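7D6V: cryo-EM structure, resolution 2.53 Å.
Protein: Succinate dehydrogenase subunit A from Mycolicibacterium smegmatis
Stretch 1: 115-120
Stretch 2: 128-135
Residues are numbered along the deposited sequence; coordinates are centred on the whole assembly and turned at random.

Stretch 1, residues 115-120: KISQRN
Stretch 2 128-135: RLAHVGDR

Short antiparallel strand pairings satisfy few backbone groups directly, and side chains often extend the contact beyond the ladder. The subunit A segments 115-120 and 128-135 of this succinate dehydrogenase illustrate the principle, burying 492 Å² between them.

The register is set by two bridges. Arg119 and Leu129 form the hydrogen-bonded pair, their CA atoms 5.0 Å apart; Gln118 and Ala130 form the adjacent non-hydrogen-bonded pair, with CA atoms at 4.6 Å. Phi/psi values of -128/133 at Gln118, -102/164 at Arg119, -87/105 at Leu129 and -68/130 at Ala130 keep both backbones extended. Arg119 is satisfied at both backbone ends: its N donates to Leu129 O at 3.0 Å (160°), while its O accepts from Leu129 N at 3.2 Å, nearly straight at 175°. Arg119 O also receives Arg128 N at 3.0 Å, at a more bent 137°, so one carbonyl serves two successive amides.

At the non-hydrogen-bonded pair, CA-H groups approach carbonyls instead. Ala130 CA lies 3.4 Å from Ser117 O, with an angle of 173° at the hydrogen, and Gln118 CA lies 3.3 Å from Leu129 O at 150°. Leu129 O thus meets a CA-H as well as the amide of Arg119.

Gln118 and Ala130 direct their side chains to one face of the sheet, Arg119 and Leu129 to the other. Gln118, with chi1 m, chi2 t and chi3 -59°, brings NE2 within 3.3 Å of Arg128 O, a weak hydrogen bond at 127°; its OE1 is satisfied elsewhere in the structure. Beside it, Ile116 (m, t) packs CG2 against Ala130 CB at 3.6 Å.

The long side chain of Arg119 (m, t, m, chi4 -172°) reaches past the ladder. Its CG sits over the His131 ring, 3.6 Å from the centroid and 29° off the normal, and its guanidinium lies flat on the same ring, with centres 4.2 Å apart and planes at 24°. His131 adopts chi1 p and chi2 101°. With a ring against its face, the guanidinium can still use its edge: NH1 donates to Asp134 OD1 at 3.0 Å (156°) in a salt bridge, supplemented by a weak bond from NH2 to the same OD1 at 3.4 Å. Asp134 is m, with chi2 -29°.

Between these two partners, Gly133 adopts phi/psi 54/-136, a positive phi that favours glycine. The turn that contains it is closed by a hydrogen bond from Arg135 N to Val132 O at 3.0 Å, and Arg135 stands at the N-cap position, right before a helix.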

# COMPACT_ATOMS: atom_id res chain seq x y z
N LYS A 115 -13.64 -8.86 19.36
CA LYS A 115 -14.16 -7.60 18.86
C LYS A 115 -13.05 -6.82 18.17
O LYS A 115 -11.91 -7.26 18.07
CB LYS A 115 -14.79 -6.79 20.00
CG LYS A 115 -15.77 -7.57 20.84
CD LYS A 115 -16.57 -6.64 21.72
CE LYS A 115 -17.58 -7.41 22.55
NZ LYS A 115 -18.73 -6.57 22.97
N ILE A 116 -13.40 -5.63 17.69
CA ILE A 116 -12.43 -4.77 17.03
C ILE A 116 -11.55 -4.10 18.08
O ILE A 116 -12.06 -3.55 19.07
CB ILE A 116 -13.14 -3.73 16.15
CG1 ILE A 116 -13.90 -4.42 15.02
CG2 ILE A 116 -12.14 -2.75 15.57
CD1 ILE A 116 -14.60 -3.47 14.08
N SER A 117 -10.24 -4.14 17.87
CA SER A 117 -9.30 -3.55 18.81
C SER A 117 -9.25 -2.04 18.64
O SER A 117 -9.33 -1.52 17.52
CB SER A 117 -7.90 -4.14 18.59
OG SER A 117 -7.02 -3.75 19.62
N GLN A 118 -9.12 -1.33 19.76
CA GLN A 118 -9.09 0.13 19.78
C GLN A 118 -7.87 0.60 20.55
O GLN A 118 -7.57 0.10 21.63
CB GLN A 118 -10.37 0.69 20.43
CG GLN A 118 -11.63 0.37 19.66
CD GLN A 118 -12.88 0.84 20.37
OE1 GLN A 118 -13.16 0.43 21.49
NE2 GLN A 118 -13.65 1.69 19.71
N ARG A 119 -7.15 1.57 19.98
CA ARG A 119 -5.97 2.15 20.60
C ARG A 119 -6.29 3.50 21.23
O ARG A 119 -7.31 4.13 20.93
CB ARG A 119 -4.83 2.31 19.60
CG ARG A 119 -4.09 1.04 19.28
CD ARG A 119 -2.90 1.32 18.37
NE ARG A 119 -3.31 1.91 17.11
CZ ARG A 119 -2.49 2.11 16.08
NH1 ARG A 119 -1.22 1.75 16.17
NH2 ARG A 119 -2.95 2.65 14.96
N ASN A 120 -5.39 3.95 22.09
CA ASN A 120 -5.46 5.27 22.68
C ASN A 120 -4.70 6.28 21.82
O ASN A 120 -3.72 5.94 21.16
CB ASN A 120 -4.90 5.27 24.10
CG ASN A 120 -5.78 6.03 25.07
OD1 ASN A 120 -6.48 6.97 24.68
ND2 ASN A 120 -5.76 5.62 26.33
N ARG A 128 -10.28 4.55 21.40
CA ARG A 128 -11.34 4.65 20.41
C ARG A 128 -10.94 4.24 19.01
O ARG A 128 -11.83 3.95 18.20
CB ARG A 128 -11.87 6.08 20.34
CG ARG A 128 -12.94 6.41 21.34
CD ARG A 128 -13.75 7.60 20.88
NE ARG A 128 -13.22 8.85 21.41
CZ ARG A 128 -13.47 9.31 22.63
NH1 ARG A 128 -14.22 8.62 23.47
NH2 ARG A 128 -12.95 10.46 23.02
N LEU A 129 -9.65 4.20 18.68
CA LEU A 129 -9.20 4.14 17.30
C LEU A 129 -9.14 2.69 16.85
O LEU A 129 -8.22 1.95 17.22
CB LEU A 129 -7.86 4.84 17.14
CG LEU A 129 -7.92 6.33 16.78
CD1 LEU A 129 -8.48 7.15 17.93
CD2 LEU A 129 -6.55 6.84 16.39
N ALA A 130 -10.11 2.28 16.04
CA ALA A 130 -10.06 0.97 15.40
C ALA A 130 -8.93 0.96 14.37
O ALA A 130 -8.84 1.85 13.53
CB ALA A 130 -11.39 0.66 14.73
N HIS A 131 -8.09 -0.06 14.44
CA HIS A 131 -6.85 -0.07 13.68
C HIS A 131 -6.52 -1.47 13.20
O HIS A 131 -7.05 -2.47 13.71
CB HIS A 131 -5.68 0.46 14.52
CG HIS A 131 -5.35 -0.42 15.68
ND1 HIS A 131 -4.29 -1.30 15.67
CD2 HIS A 131 -5.96 -0.58 16.88
CE1 HIS A 131 -4.25 -1.95 16.82
NE2 HIS A 131 -5.25 -1.53 17.57
N VAL A 132 -5.65 -1.54 12.19
CA VAL A 132 -4.98 -2.76 11.79
C VAL A 132 -3.53 -2.39 11.45
O VAL A 132 -3.28 -1.64 10.50
CB VAL A 132 -5.68 -3.48 10.62
CG1 VAL A 132 -5.72 -2.63 9.35
CG2 VAL A 132 -4.99 -4.80 10.34
N GLY A 133 -2.59 -2.88 12.26
CA GLY A 133 -1.20 -2.47 12.11
C GLY A 133 -1.09 -0.96 12.14
O GLY A 133 -1.71 -0.29 12.96
N ASP A 134 -0.29 -0.41 11.23
CA ASP A 134 -0.44 0.97 10.81
C ASP A 134 -0.69 0.98 9.31
O ASP A 134 0.17 1.37 8.52
CB ASP A 134 0.81 1.78 11.18
CG ASP A 134 0.97 1.97 12.68
OD1 ASP A 134 -0.06 1.99 13.39
OD2 ASP A 134 2.12 2.08 13.14
N ARG A 135 -1.90 0.56 8.92
CA ARG A 135 -2.35 0.63 7.54
C ARG A 135 -3.86 0.83 7.46
O ARG A 135 -4.50 0.30 6.55
CB ARG A 135 -1.92 -0.62 6.76
CG ARG A 135 -2.13 -1.93 7.49
CD ARG A 135 -1.68 -3.10 6.64
NE ARG A 135 -1.92 -4.38 7.30
CZ ARG A 135 -1.12 -4.90 8.23
NH1 ARG A 135 -1.42 -6.07 8.78
NH2 ARG A 135 -0.03 -4.26 8.60